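Propionate kinase (Francisella tularensis subsp. tularensis, PDB 3KHY) probably catalyses the reversible, magnesium-dependent transfer of a phosphoryl group from ATP to acetate or propionate, working as a homodimer of the acetokinase family. Local coordinates at residues T148-S151 / Y152-E155; T254-T257 / N258-K262; N333-S336 / K337-N340. One frame throughout, in Å; residues are numbered along the deposited sequence.

Interaction 1 of 3, residues T148-S151 / Y152-E155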
loop_
_atom_site.group_PDB
_atom_site.type_symbol
_atom_site.label_atom_id
_atom_site.label_comp_id
_atom_site.label_asym_id
_atom_site.label_seq_id
_atom_site.Cartn_x
_atom_site.Cartn_y
_atom_site.Cartn_z
ATOM N N THR A 148 8.850 1.752 17.642
ATOM C CA THR A 148 9.096 3.195 17.617
ATOM C C THR A 148 8.357 3.944 16.501
ATOM O O THR A 148 8.420 5.167 16.431
ATOM C CB THR A 148 10.597 3.500 17.499
ATOM O OG1 THR A 148 11.153 2.692 16.455
ATOM C CG2 THR A 148 11.312 3.184 18.805
HETATM N N MSE A 149 7.673 3.240 15.602
HETATM C CA MSE A 149 6.907 3.956 14.583
HETATM C C MSE A 149 5.827 4.813 15.245
HETATM O O MSE A 149 5.067 4.319 16.073
HETATM C CB MSE A 149 6.204 2.990 13.620
HETATM C CG MSE A 149 7.062 2.212 12.683
HETATM SE SE MSE A 149 5.812 1.400 11.389
HETATM C CE MSE A 149 5.059 0.030 12.565
ATOM N N PRO A 150 5.744 6.103 14.885
ATOM C CA PRO A 150 4.694 6.907 15.520
ATOM C C PRO A 150 3.311 6.530 14.999
ATOM O O PRO A 150 3.193 5.935 13.926
ATOM C CB PRO A 150 5.033 8.339 15.096
ATOM C CG PRO A 150 5.904 8.199 13.897
ATOM C CD PRO A 150 6.673 6.921 14.088
ATOM N N SER A 151 2.280 6.886 15.754
ATOM C CA SER A 151 0.905 6.501 15.431
ATOM C C SER A 151 0.393 7.011 14.096
ATOM O O SER A 151 -0.339 6.299 13.411
ATOM C CB SER A 151 -0.042 6.956 16.554
ATOM O OG SER A 151 0.255 6.247 17.743
ATOM N N TYR A 152 0.752 8.234 13.715
ATOM C CA TYR A 152 0.291 8.751 12.424
ATOM C C TYR A 152 0.896 7.971 11.252
ATOM O O TYR A 152 0.459 8.109 10.110
ATOM C CB TYR A 152 0.552 10.261 12.274
ATOM C CG TYR A 152 1.993 10.652 12.023
ATOM C CD1 TYR A 152 2.466 10.859 10.729
ATOM C CD2 TYR A 152 2.876 10.836 13.081
ATOM C CE1 TYR A 152 3.793 11.223 10.495
ATOM C CE2 TYR A 152 4.194 11.203 12.858
ATOM C CZ TYR A 152 4.648 11.392 11.571
ATOM O OH TYR A 152 5.966 11.751 11.368
ATOM N N ILE A 153 1.897 7.155 11.540
ATOM C CA ILE A 153 2.505 6.308 10.513
ATOM C C ILE A 153 1.987 4.865 10.620
ATOM O O ILE A 153 1.664 4.245 9.615
ATOM C CB ILE A 153 4.042 6.327 10.601
ATOM C CG1 ILE A 153 4.566 7.681 10.117
ATOM C CG2 ILE A 153 4.641 5.198 9.741
ATOM C CD1 ILE A 153 6.058 7.909 10.342
ATOM N N ALA A 154 1.871 4.362 11.849
ATOM C CA ALA A 154 1.499 2.964 12.089
ATOM C C ALA A 154 0.004 2.683 11.948
ATOM O O ALA A 154 -0.386 1.599 11.516
ATOM C CB ALA A 154 1.980 2.520 13.463
ATOM N N GLU A 155 -0.836 3.644 12.332
ATOM C CA GLU A 155 -2.282 3.445 12.263
ATOM C C GLU A 155 -2.825 3.461 10.834
ATOM O O GLU A 155 -2.364 4.219 9.988
ATOM C CB GLU A 155 -3.020 4.486 13.123
ATOM C CG GLU A 155 -2.872 4.260 14.628
ATOM C CD GLU A 155 -3.691 5.237 15.469
ATOM O OE1 GLU A 155 -4.620 5.897 14.934
ATOM O OE2 GLU A 155 -3.402 5.342 16.675
HETATM O O HOH W 1 -1.543 4.331 18.043
#
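Pro150 meets Tyr152 and Ile153 at the start of the short helix 151-154, where the proline ring is the centre of the apolar packing. Its CG lies 3.6 Å from Tyr152 CE2, and the same atom is 3.6 Å from Ile153 CD1. Tyr152 turns its ring back to the proline because CG sits between the backbone N and the carbonyl carbon (chi1 74°). Ile153 CG1 lies 3.6 Å above the plane of the Tyr152 ring, offset toward its rim. Deeper in, the methyl of selenomethionine Met149 reaches Ala154, with CE 4.1 Å from CB; a small residue suits this buried spot.

Backbone bonds wind the turn. Pro150 stands at the N-cap, where the helix needs no N-H from it, and its O accepts from Ala154 N at 2.9 Å, in the carbonyl plane, and from Ile153 N, which approaches from above that plane. Glu155 N bonds to Ser151 O.

The polar side chains are joined through water: one molecule lies 2.6 Å from Ser151 OG and donates to Glu155 OE2. Tyr152, Ile153 and Glu155 meet the second subunit, His298 of that chain standing edge-to-face with Tyr152. The chemistry thus pairs apolar packing of Pro150 with Tyr152 and Ile153, close to the partner subunit, with a single water that links serine to carboxylate, Glu155 also lying at the interface.

Interaction 2 of 3, residues T254-T257 / N258-K262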
loop_
_atom_site.group_PDB
_atom_site.type_symbol
_atom_site.label_atom_id
_atom_site.label_comp_id
_atom_site.label_asym_id
_atom_site.label_seq_id
_atom_site.Cartn_x
_atom_site.Cartn_y
_atom_site.Cartn_z
ATOM N N THR A 254 -10.708 -17.363 3.666
ATOM C CA THR A 254 -9.573 -18.233 3.938
ATOM C C THR A 254 -8.863 -18.629 2.652
ATOM O O THR A 254 -7.630 -18.643 2.588
ATOM C CB THR A 254 -10.029 -19.506 4.691
ATOM O OG1 THR A 254 -10.527 -19.137 5.982
ATOM C CG2 THR A 254 -8.877 -20.477 4.857
ATOM N N GLU A 255 -9.640 -18.962 1.626
ATOM C CA GLU A 255 -9.060 -19.349 0.346
ATOM C C GLU A 255 -8.371 -18.160 -0.322
ATOM O O GLU A 255 -7.305 -18.298 -0.901
ATOM C CB GLU A 255 -10.129 -19.936 -0.578
ATOM C CG GLU A 255 -10.609 -21.319 -0.144
ATOM C CD GLU A 255 -11.900 -21.743 -0.824
ATOM O OE1 GLU A 255 -12.697 -20.862 -1.223
ATOM O OE2 GLU A 255 -12.122 -22.963 -0.948
ATOM N N ILE A 256 -8.989 -16.992 -0.249
ATOM C CA ILE A 256 -8.384 -15.805 -0.847
ATOM C C ILE A 256 -7.082 -15.466 -0.123
ATOM O O ILE A 256 -6.089 -15.164 -0.751
ATOM C CB ILE A 256 -9.327 -14.589 -0.813
ATOM C CG1 ILE A 256 -10.606 -14.900 -1.593
ATOM C CG2 ILE A 256 -8.629 -13.360 -1.425
ATOM C CD1 ILE A 256 -11.717 -13.903 -1.363
ATOM N N THR A 257 -7.095 -15.534 1.201
ATOM C CA THR A 257 -5.919 -15.186 1.985
ATOM C C THR A 257 -4.799 -16.195 1.746
ATOM O O THR A 257 -3.619 -15.827 1.653
ATOM C CB THR A 257 -6.241 -15.123 3.495
ATOM O OG1 THR A 257 -7.257 -14.140 3.735
ATOM C CG2 THR A 257 -4.991 -14.757 4.303
ATOM N N ASN A 258 -5.165 -17.470 1.642
ATOM C CA ASN A 258 -4.181 -18.504 1.333
ATOM C C ASN A 258 -3.538 -18.252 -0.022
ATOM O O ASN A 258 -2.332 -18.417 -0.189
ATOM C CB ASN A 258 -4.813 -19.894 1.349
ATOM C CG ASN A 258 -3.833 -20.969 0.935
ATOM O OD1 ASN A 258 -3.885 -21.477 -0.188
ATOM N ND2 ASN A 258 -2.908 -21.302 1.833
HETATM N N MSE A 259 -4.355 -17.850 -0.990
HETATM C CA MSE A 259 -3.855 -17.525 -2.327
HETATM C C MSE A 259 -2.823 -16.398 -2.275
HETATM O O MSE A 259 -1.777 -16.464 -2.939
HETATM C CB MSE A 259 -5.013 -17.139 -3.254
HETATM C CG MSE A 259 -4.582 -16.729 -4.653
HETATM SE SE MSE A 259 -4.228 -14.807 -4.793
HETATM C CE MSE A 259 -6.059 -14.176 -4.463
ATOM N N LEU A 260 -3.112 -15.363 -1.490
ATOM C CA LEU A 260 -2.205 -14.216 -1.402
ATOM C C LEU A 260 -0.914 -14.554 -0.670
ATOM O O LEU A 260 0.118 -13.938 -0.913
ATOM C CB LEU A 260 -2.891 -13.041 -0.708
ATOM C CG LEU A 260 -4.035 -12.347 -1.450
ATOM C CD1 LEU A 260 -4.756 -11.400 -0.508
ATOM C CD2 LEU A 260 -3.496 -11.571 -2.670
ATOM N N ASN A 261 -0.985 -15.529 0.231
ATOM C CA ASN A 261 0.159 -15.926 1.055
ATOM C C ASN A 261 1.031 -17.026 0.447
ATOM O O ASN A 261 2.231 -17.091 0.710
ATOM C CB ASN A 261 -0.336 -16.401 2.423
ATOM C CG ASN A 261 -0.190 -15.347 3.488
ATOM O OD1 ASN A 261 0.924 -14.995 3.874
ATOM N ND2 ASN A 261 -1.316 -14.837 3.975
ATOM N N LYS A 262 0.417 -17.888 -0.355
ATOM C CA LYS A 262 1.056 -19.132 -0.786
ATOM C C LYS A 262 1.098 -19.347 -2.300
ATOM O O LYS A 262 1.839 -20.205 -2.780
ATOM C CB LYS A 262 0.366 -20.346 -0.136
ATOM C CG LYS A 262 0.479 -20.396 1.384
ATOM C CD LYS A 262 1.913 -20.652 1.808
ATOM C CE LYS A 262 2.065 -20.629 3.323
ATOM N NZ LYS A 262 3.505 -20.702 3.717
HETATM O O HOH W 2 -6.461 -20.687 -1.970
#
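Helix 253-262 supplies both halves of this contact, which joins successive turns of one amphipathic alpha-helix running toward its C-terminal end. Regular i to i+4 bonds carry it: Asn258 N to Thr254 O, Met259 N to Glu255 O, and Leu260 N to Ile256 O at 3.1 Å. At the next step Thr257 O is gripped twice by one residue. Asn261 N donates at 3.0 Å, and Asn261 ND2 adds a weak bond to Thr257 O at 3.4 Å. The two side chains run abreast in a common direction, with Thr257 CG2 3.7 Å from Asn261 ND2. Thr257 can offer this methyl because CG2 is anti to the backbone N, while its OG1 turns back to bond Val253 O.

On the solvent side a water donates to Glu255 O at 2.7 Å and, over a longer distance, to Asn258 OD1. The buried side is aliphatic: Ile256 CG2 faces the methyl of selenomethionine Met259, CE, at 4.1 Å, where the flexible chain, bent at chi2 and chi3, folds back along the helix.

Ala243, Leu162 and Pro239 of the second subunit pack against Thr257, Met259 and Leu260. Asn261 touches Arg233, a predicted transition-state stabiliser. Within the chain, Ile256, Thr257 and Leu260 pack on Phe242 of helix 241-249, and Met259 on Ile245 of the same helix.

Interaction 3 of 3, residues N333-S336 / K337-N340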
loop_
_atom_site.group_PDB
_atom_site.type_symbol
_atom_site.label_atom_id
_atom_site.label_comp_id
_atom_site.label_asym_id
_atom_site.label_seq_id
_atom_site.Cartn_x
_atom_site.Cartn_y
_atom_site.Cartn_z
ATOM N N ASN A 333 19.271 -4.130 -10.802
ATOM C CA ASN A 333 17.996 -3.772 -11.385
ATOM C C ASN A 333 17.314 -2.727 -10.502
ATOM O O ASN A 333 16.837 -1.703 -10.987
ATOM C CB ASN A 333 17.119 -5.015 -11.546
ATOM C CG ASN A 333 15.846 -4.734 -12.322
ATOM O OD1 ASN A 333 15.113 -3.786 -12.023
ATOM N ND2 ASN A 333 15.571 -5.560 -13.322
ATOM N N ILE A 334 17.294 -2.974 -9.199
ATOM C CA ILE A 334 16.687 -2.016 -8.277
ATOM C C ILE A 334 17.361 -0.636 -8.343
ATOM O O ILE A 334 16.691 0.389 -8.398
ATOM C CB ILE A 334 16.699 -2.565 -6.846
ATOM C CG1 ILE A 334 15.740 -3.764 -6.760
ATOM C CG2 ILE A 334 16.292 -1.489 -5.849
ATOM C CD1 ILE A 334 15.891 -4.578 -5.482
ATOM N N ILE A 335 18.688 -0.604 -8.340
ATOM C CA ILE A 335 19.400 0.676 -8.370
ATOM C C ILE A 335 19.184 1.384 -9.710
ATOM O O ILE A 335 19.059 2.615 -9.785
ATOM C CB ILE A 335 20.897 0.465 -8.068
ATOM C CG1 ILE A 335 21.063 -0.069 -6.641
ATOM C CG2 ILE A 335 21.696 1.755 -8.281
ATOM C CD1 ILE A 335 20.424 0.806 -5.569
ATOM N N SER A 336 19.129 0.598 -10.777
ATOM C CA SER A 336 18.786 1.127 -12.091
ATOM C C SER A 336 17.494 1.947 -12.026
ATOM O O SER A 336 17.397 3.038 -12.599
ATOM C CB SER A 336 18.615 -0.023 -13.086
ATOM O OG SER A 336 18.373 0.478 -14.380
ATOM N N LYS A 337 16.503 1.427 -11.312
ATOM C CA LYS A 337 15.212 2.108 -11.239
ATOM C C LYS A 337 15.246 3.341 -10.336
ATOM O O LYS A 337 14.310 4.131 -10.323
ATOM C CB LYS A 337 14.119 1.117 -10.815
ATOM C CG LYS A 337 13.799 0.122 -11.941
ATOM C CD LYS A 337 12.837 -0.975 -11.527
ATOM C CE LYS A 337 12.294 -1.713 -12.761
ATOM N NZ LYS A 337 13.368 -2.230 -13.678
ATOM N N LEU A 338 16.327 3.489 -9.574
ATOM C CA LEU A 338 16.489 4.613 -8.657
ATOM C C LEU A 338 17.427 5.686 -9.234
ATOM O O LEU A 338 17.867 6.581 -8.525
ATOM C CB LEU A 338 17.022 4.128 -7.308
ATOM C CG LEU A 338 15.979 3.376 -6.466
ATOM C CD1 LEU A 338 16.650 2.543 -5.367
ATOM C CD2 LEU A 338 14.935 4.320 -5.875
ATOM N N ALA A 339 17.694 5.605 -10.529
ATOM C CA ALA A 339 18.605 6.545 -11.182
ATOM C C ALA A 339 18.222 8.013 -10.944
ATOM O O ALA A 339 19.087 8.843 -10.685
ATOM C CB ALA A 339 18.699 6.246 -12.681
ATOM N N ASN A 340 16.934 8.338 -11.021
ATOM C CA ASN A 340 16.522 9.739 -10.893
ATOM C C ASN A 340 16.658 10.282 -9.475
ATOM O O ASN A 340 16.505 11.487 -9.243
ATOM C CB ASN A 340 15.094 9.954 -11.406
ATOM C CG ASN A 340 14.970 9.699 -12.894
ATOM O OD1 ASN A 340 15.857 10.059 -13.671
ATOM N ND2 ASN A 340 13.856 9.088 -13.303
#
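Lys337 reaches back over one turn to Asn333, and the two side chains meet at a slant with the ammonium at the amide oxygen. Lys337 NZ donates to Asn333 OD1 at 2.9 Å, a little tilted from the carbonyl plane, with a C=O...N angle of 130°. Asn333 extends its amide to meet it, CG being anti to the backbone N (chi1 -172°). The lysine chain runs extended as far as CE and bends only at the last torsion (chi4 53°), which turns NZ toward the amide, while its methylenes follow the helix surface, CG lying 3.7 Å from Asn333 O. Glu294 completes the arrangement: its OE1 forms a salt bridge with Lys337 NZ and its OE2 accepts from Asn333 ND2. The carboxylate thus fixes which way round the amide sits, presenting oxygen to the lysine, and probably helps to keep the ammonium charged.

The apolar side is built on Leu338. One of its methyls, CD1, meets a methyl of each isoleucine: Ile334 CG2 at 4.1 Å, the two side chains running abreast, and Ile335 CD1 at 4.2 Å, approached obliquely. Branched aliphatic residues suit this buried side.

The backbone bonds change character as the helix ends. Lys337 N bonds to Asn333 O at 3.2 Å, an i to i+4 bond, and also weakly to Ile334 O at 3.1 Å, where i+4 passes into i+3. Leu338 N donates to Ile335 O at 2.9 Å from well above its carbonyl plane, and Ala339 N, weakly, to Ser336 O.

Asn333 rests on helix 287-307, Ile334 lies between Val300 of that helix and Phe319 of strand 316-320, and Ile335 and Leu338 pack on Leu317 of the same strand.

How the interactions relate
From the N terminus, interaction 1 comes first, where the loop after strand 137-141 enters the short helix 151-154; interaction 2 follows on helix 253-262, and interaction 3 ends helix 328-337. Each joins adjoining segments, so none closes a long loop; the three stand in series, without nesting or crossing, and do not touch, their centres lying 27 to 31 Å apart. Through their surroundings they reach different parts of the fold: interaction 1 leans on edge strand 214-218 of the five-stranded sheet, interaction 2 on helix 241-249, and interaction 3 on helix 287-307 and strand 316-320 of that same sheet. Interactions 1 and 2 touch the second subunit; residues 333-340 reach it through Asn340.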